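Local coordinates for protein quinoline 2-oxidoreductase large subunit (Pseudomonas putida, PDB 1T3Q) that forms the large, molybdenum-bearing subunit of a hydroxylase, with a molybdenum–pterin cytosine dinucleotide cofactor, that probably oxidises quinoline at its carbon 2, at residues T109-E114 against G323-N328; P142-I147 against V360-C365. All blocks are in the same frame, centred on the assembly; numbering follows the deposited sequence.

Interaction 1: residues T109-E114 against G323-N328; sequences TRFVGE and GGAYNN. With SO4 (sulfate ion), chain M.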
loop_
_atom_site.group_PDB
_atom_site.type_symbol
_atom_site.label_atom_id
_atom_site.label_comp_id
_atom_site.label_asym_id
_atom_site.label_seq_id
_atom_site.Cartn_x
_atom_site.Cartn_y
_atom_site.Cartn_z
ATOM N N THR B 109 -15.340 -32.726 15.690
ATOM C CA THR B 109 -13.966 -32.387 15.326
ATOM C C THR B 109 -13.335 -33.675 14.820
ATOM O O THR B 109 -13.643 -34.756 15.322
ATOM C CB THR B 109 -13.159 -31.827 16.528
ATOM O OG1 THR B 109 -13.061 -32.811 17.567
ATOM C CG2 THR B 109 -13.845 -30.588 17.082
ATOM N N ARG B 110 -12.453 -33.570 13.830
ATOM C CA ARG B 110 -11.854 -34.766 13.259
ATOM C C ARG B 110 -10.342 -34.923 13.378
ATOM O O ARG B 110 -9.751 -35.774 12.722
ATOM C CB ARG B 110 -12.293 -34.890 11.807
ATOM C CG ARG B 110 -13.818 -34.848 11.650
ATOM C CD ARG B 110 -14.238 -35.245 10.254
ATOM N NE ARG B 110 -15.687 -35.300 10.088
ATOM C CZ ARG B 110 -16.450 -34.270 9.735
ATOM N NH1 ARG B 110 -17.760 -34.432 9.606
ATOM N NH2 ARG B 110 -15.909 -33.081 9.503
ATOM N N PHE B 111 -9.722 -34.101 14.215
ATOM C CA PHE B 111 -8.291 -34.212 14.472
ATOM C C PHE B 111 -7.848 -33.190 15.506
ATOM O O PHE B 111 -8.404 -32.097 15.594
ATOM C CB PHE B 111 -7.469 -34.106 13.168
ATOM C CG PHE B 111 -7.397 -32.723 12.574
ATOM C CD1 PHE B 111 -6.411 -31.824 12.984
ATOM C CD2 PHE B 111 -8.280 -32.333 11.576
ATOM C CE1 PHE B 111 -6.307 -30.564 12.406
ATOM C CE2 PHE B 111 -8.185 -31.065 10.988
ATOM C CZ PHE B 111 -7.197 -30.180 11.403
ATOM N N VAL B 112 -6.879 -33.577 16.329
ATOM C CA VAL B 112 -6.358 -32.684 17.348
ATOM C C VAL B 112 -5.749 -31.501 16.620
ATOM O O VAL B 112 -4.882 -31.675 15.761
ATOM C CB VAL B 112 -5.272 -33.372 18.195
ATOM C CG1 VAL B 112 -4.652 -32.373 19.163
ATOM C CG2 VAL B 112 -5.880 -34.537 18.960
ATOM N N GLY B 113 -6.217 -30.304 16.952
ATOM C CA GLY B 113 -5.708 -29.106 16.313
ATOM C C GLY B 113 -6.711 -28.426 15.403
ATOM O O GLY B 113 -6.496 -27.283 14.997
ATOM N N GLU B 114 -7.807 -29.110 15.068
ATOM C CA GLU B 114 -8.809 -28.497 14.201
ATOM C C GLU B 114 -9.402 -27.309 14.945
ATOM O O GLU B 114 -9.597 -27.366 16.151
ATOM C CB GLU B 114 -9.916 -29.498 13.848
ATOM C CG GLU B 114 -10.855 -29.011 12.758
ATOM C CD GLU B 114 -11.791 -30.103 12.259
ATOM O OE1 GLU B 114 -12.221 -30.024 11.085
ATOM O OE2 GLU B 114 -12.097 -31.037 13.038
ATOM N N GLY B 323 -3.524 -40.223 5.036
ATOM C CA GLY B 323 -3.984 -38.928 4.562
ATOM C C GLY B 323 -4.583 -37.899 5.496
ATOM O O GLY B 323 -4.793 -36.755 5.091
ATOM N N GLY B 324 -4.860 -38.269 6.734
ATOM C CA GLY B 324 -5.454 -37.299 7.630
ATOM C C GLY B 324 -6.956 -37.264 7.428
ATOM O O GLY B 324 -7.504 -38.038 6.634
ATOM N N ALA B 325 -7.611 -36.342 8.126
ATOM C CA ALA B 325 -9.064 -36.206 8.108
ATOM C C ALA B 325 -9.729 -35.710 6.835
ATOM O O ALA B 325 -10.882 -36.062 6.574
ATOM C CB ALA B 325 -9.502 -35.326 9.278
ATOM N N TYR B 326 -9.026 -34.889 6.058
ATOM C CA TYR B 326 -9.583 -34.334 4.825
ATOM C C TYR B 326 -8.543 -34.317 3.712
ATOM O O TYR B 326 -7.370 -34.632 3.929
ATOM C CB TYR B 326 -10.027 -32.883 5.044
ATOM C CG TYR B 326 -10.912 -32.644 6.249
ATOM C CD1 TYR B 326 -12.279 -32.927 6.205
ATOM C CD2 TYR B 326 -10.382 -32.127 7.432
ATOM C CE1 TYR B 326 -13.098 -32.695 7.311
ATOM C CE2 TYR B 326 -11.192 -31.895 8.546
ATOM C CZ TYR B 326 -12.551 -32.182 8.476
ATOM O OH TYR B 326 -13.355 -31.952 9.573
ATOM N N ASN B 327 -8.990 -33.935 2.520
ATOM C CA ASN B 327 -8.101 -33.799 1.379
ATOM C C ASN B 327 -7.689 -32.337 1.396
ATOM O O ASN B 327 -8.541 -31.457 1.505
ATOM C CB ASN B 327 -8.827 -34.059 0.055
ATOM C CG ASN B 327 -9.087 -35.524 -0.202
ATOM O OD1 ASN B 327 -10.237 -35.964 -0.220
ATOM N ND2 ASN B 327 -8.025 -36.286 -0.416
ATOM N N ASN B 328 -6.392 -32.072 1.306
ATOM C CA ASN B 328 -5.923 -30.696 1.260
ATOM C C ASN B 328 -6.297 -30.192 -0.130
ATOM O O ASN B 328 -6.479 -30.987 -1.053
ATOM C CB ASN B 328 -4.398 -30.640 1.393
ATOM C CG ASN B 328 -3.695 -31.290 0.212
ATOM O OD1 ASN B 328 -3.236 -32.429 0.292
ATOM N ND2 ASN B 328 -3.633 -30.571 -0.901
HETATM S S SO4 M . -19.318 -31.178 8.734
HETATM O O1 SO4 M . -19.853 -32.545 8.893
HETATM O O2 SO4 M . -19.606 -30.391 9.948
HETATM O O3 SO4 M . -17.858 -31.240 8.517
HETATM O O4 SO4 M . -19.960 -30.529 7.577
#
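Tyr-326 reaches between an arginine and a glutamate of the 109-114 loop, and its hydroxyl is gripped by both. Arg-110 NH2 donates to Tyr-326 OH at 2.8 Å, the oxygen lying in the guanidinium plane, and that plane stands 86° from the phenol ring. The hydroxyl in turn donates a hydrogen bond to Glu-114 OE1, 2.7 Å from Tyr-326 OH and met on the syn lone pair. Glu-114 OE2 accepts the backbone N of Arg-110 at 2.7 Å in a nearly straight bond (167°), so both carboxylate oxygens are tied down. Nearer the backbone, Ala-325 CB lies 4.0 Å from Phe-111 CD2, and the Tyr-326 side chain, crossing that of Phe-111 at about a right angle, brings its CE2 to the edge of the ring, 4.0 Å from Phe-111 CE2. A phenylalanine in place of Tyr-326 would probably leave Arg-110 NH2 without this acceptor and Glu-114 OE1 without its donor, the carboxylate's rotation less fixed.

The guanidinium also holds a sulfate, probably picked up from the crystallisation solution, through Arg-110 NH1 to O1 and Arg-110 NH2 to O3 (both 2.9 Å), while Asp-159 forms a salt bridge with NH1. A type II turn from Phe-111 to Glu-114 brings the glutamate beside Arg-110; its CG is anti to the backbone N (chi1 -170°) and the chain runs extended toward Tyr-326. The contact joins the turn between strands 108-109 and 115-121, in the hammerhead domain, to the loop leaving strand 312-322 of the cofactor-binding domain, with Thr-99 and Gln-101 of strand 99-101 against Tyr-326.

Interaction 2: residues P142-I147 against V360-C365; sequences PAVTGI and VATNKC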
loop_
_atom_site.group_PDB
_atom_site.type_symbol
_atom_site.label_atom_id
_atom_site.label_comp_id
_atom_site.label_asym_id
_atom_site.label_seq_id
_atom_site.Cartn_x
_atom_site.Cartn_y
_atom_site.Cartn_z
ATOM N N PRO B 142 -14.383 -42.814 19.015
ATOM C CA PRO B 142 -13.260 -43.649 18.577
ATOM C C PRO B 142 -12.630 -43.005 17.347
ATOM O O PRO B 142 -13.330 -42.615 16.410
ATOM C CB PRO B 142 -13.922 -44.993 18.274
ATOM C CG PRO B 142 -15.328 -44.600 17.892
ATOM C CD PRO B 142 -15.656 -43.549 18.921
ATOM N N ALA B 143 -11.311 -42.883 17.361
ATOM C CA ALA B 143 -10.600 -42.257 16.257
ATOM C C ALA B 143 -9.775 -43.252 15.459
ATOM O O ALA B 143 -9.430 -44.328 15.953
ATOM C CB ALA B 143 -9.699 -41.152 16.792
ATOM N N VAL B 144 -9.478 -42.890 14.215
ATOM C CA VAL B 144 -8.659 -43.723 13.345
ATOM C C VAL B 144 -7.258 -43.160 13.538
ATOM O O VAL B 144 -6.957 -42.049 13.107
ATOM C CB VAL B 144 -9.089 -43.595 11.876
ATOM C CG1 VAL B 144 -8.167 -44.424 10.991
ATOM C CG2 VAL B 144 -10.537 -44.058 11.720
ATOM N N THR B 145 -6.408 -43.940 14.194
ATOM C CA THR B 145 -5.059 -43.500 14.526
ATOM C C THR B 145 -3.938 -43.884 13.573
ATOM O O THR B 145 -2.782 -43.536 13.809
ATOM C CB THR B 145 -4.689 -44.002 15.924
ATOM O OG1 THR B 145 -4.783 -45.431 15.947
ATOM C CG2 THR B 145 -5.650 -43.428 16.963
ATOM N N GLY B 146 -4.266 -44.594 12.500
ATOM C CA GLY B 146 -3.235 -44.993 11.563
ATOM C C GLY B 146 -3.761 -45.798 10.395
ATOM O O GLY B 146 -4.941 -46.151 10.342
ATOM N N ILE B 147 -2.868 -46.097 9.459
ATOM C CA ILE B 147 -3.211 -46.856 8.266
ATOM C C ILE B 147 -3.826 -48.217 8.577
ATOM O O ILE B 147 -4.812 -48.609 7.959
ATOM C CB ILE B 147 -1.962 -47.046 7.381
ATOM C CG1 ILE B 147 -1.573 -45.704 6.753
ATOM C CG2 ILE B 147 -2.220 -48.093 6.313
ATOM C CD1 ILE B 147 -0.262 -45.737 5.993
ATOM N N VAL B 360 -5.767 -43.375 2.718
ATOM C CA VAL B 360 -6.790 -43.561 3.740
ATOM C C VAL B 360 -6.911 -42.377 4.678
ATOM O O VAL B 360 -5.918 -41.727 5.025
ATOM C CB VAL B 360 -6.529 -44.821 4.594
ATOM C CG1 VAL B 360 -6.566 -46.054 3.713
ATOM C CG2 VAL B 360 -5.181 -44.707 5.313
ATOM N N ALA B 361 -8.144 -42.102 5.083
ATOM C CA ALA B 361 -8.414 -41.011 6.000
ATOM C C ALA B 361 -8.121 -41.466 7.422
ATOM O O ALA B 361 -8.423 -42.602 7.800
ATOM C CB ALA B 361 -9.867 -40.572 5.873
ATOM N N THR B 362 -7.514 -40.579 8.202
ATOM C CA THR B 362 -7.188 -40.855 9.591
ATOM C C THR B 362 -7.537 -39.583 10.349
ATOM O O THR B 362 -7.683 -38.521 9.746
ATOM C CB THR B 362 -5.684 -41.151 9.780
ATOM O OG1 THR B 362 -4.921 -40.030 9.324
ATOM C CG2 THR B 362 -5.272 -42.388 8.993
ATOM N N ASN B 363 -7.685 -39.678 11.663
ATOM C CA ASN B 363 -8.017 -38.495 12.436
ATOM C C ASN B 363 -6.756 -37.723 12.823
ATOM O O ASN B 363 -6.353 -37.683 13.984
ATOM C CB ASN B 363 -8.843 -38.884 13.663
ATOM C CG ASN B 363 -10.247 -39.334 13.285
ATOM O OD1 ASN B 363 -10.601 -40.502 13.433
ATOM N ND2 ASN B 363 -11.044 -38.405 12.771
ATOM N N LYS B 364 -6.143 -37.120 11.809
ATOM C CA LYS B 364 -4.925 -36.330 11.959
ATOM C C LYS B 364 -5.085 -35.157 11.012
ATOM O O LYS B 364 -6.022 -35.130 10.212
ATOM C CB LYS B 364 -3.712 -37.158 11.545
ATOM C CG LYS B 364 -3.547 -38.444 12.329
ATOM C CD LYS B 364 -2.421 -39.299 11.772
ATOM C CE LYS B 364 -2.330 -40.618 12.528
ATOM N NZ LYS B 364 -1.219 -41.474 12.057
ATOM N N CYS B 365 -4.196 -34.175 11.080
ATOM C CA CYS B 365 -4.357 -33.067 10.162
ATOM C C CYS B 365 -4.115 -33.629 8.761
ATOM O O CYS B 365 -3.398 -34.621 8.586
ATOM C CB CYS B 365 -3.376 -31.937 10.475
ATOM S SG CYS B 365 -1.725 -32.258 9.920
#
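Asn-363 pairs with both polar backbone atoms of Val-144, using its side chain for one bond and its main chain for the other. An inverse gamma turn centred on Asn-363 follows strand 352-360 of the cofactor-binding domain. Its OD1 accepts Val-144 N at 2.8 Å, in the carbonyl plane and on a lone pair, and its N donates to Val-144 O at 2.9 Å, so that a side-chain carbonyl and a main-chain N together clasp one residue. Chi1 of -71° sets CG anti to the carbonyl carbon; beyond it OD1 reaches Val-144 N and the CA of Ala-143, and ND2 is held by Ala-157 O.

Val-144 points its side chain into the contact, CG1 lying 3.7 Å from Ala-361 O. Thr-362 CG2 packs on Gly-146, which N-caps helix 147-152; the buried N of Gly-146 has no partner. At the start of that helix Ile-147 CG1 meets Val-360 CG2 at 4.0 Å, the two side chains crossing at about a right angle.

Asp-322 takes the polar ends of both Thr-362 and Lys-364, as a hydrogen bond and a salt bridge. The Lys-364 chain is extended, and its NZ also makes a weak bond to Thr-145 O, 3.1 Å away.

Followed from the N terminus, the chain passes 109-114, then 142-147, then 323-328 and last 360-365, so the two contacts cross rather than nest. Interaction 1 closes a loop of 208 intervening residues, and interaction 2, opened before that loop is shut, closes one of 212. Their centres lie 8 Å apart. The later segments follow the parallel strands 312-322 and 352-360 and are probably hydrogen-bonded to each other through Gly-323 N with Val-360 O and Ala-325 N with Lys-364 O. Asn-363 ND2, bonding Arg-110 O, adds a direct tie between the contacts. Together they fasten the hammerhead region and the start of helix 147-152 to the loops after these two strands of the cofactor-binding domain.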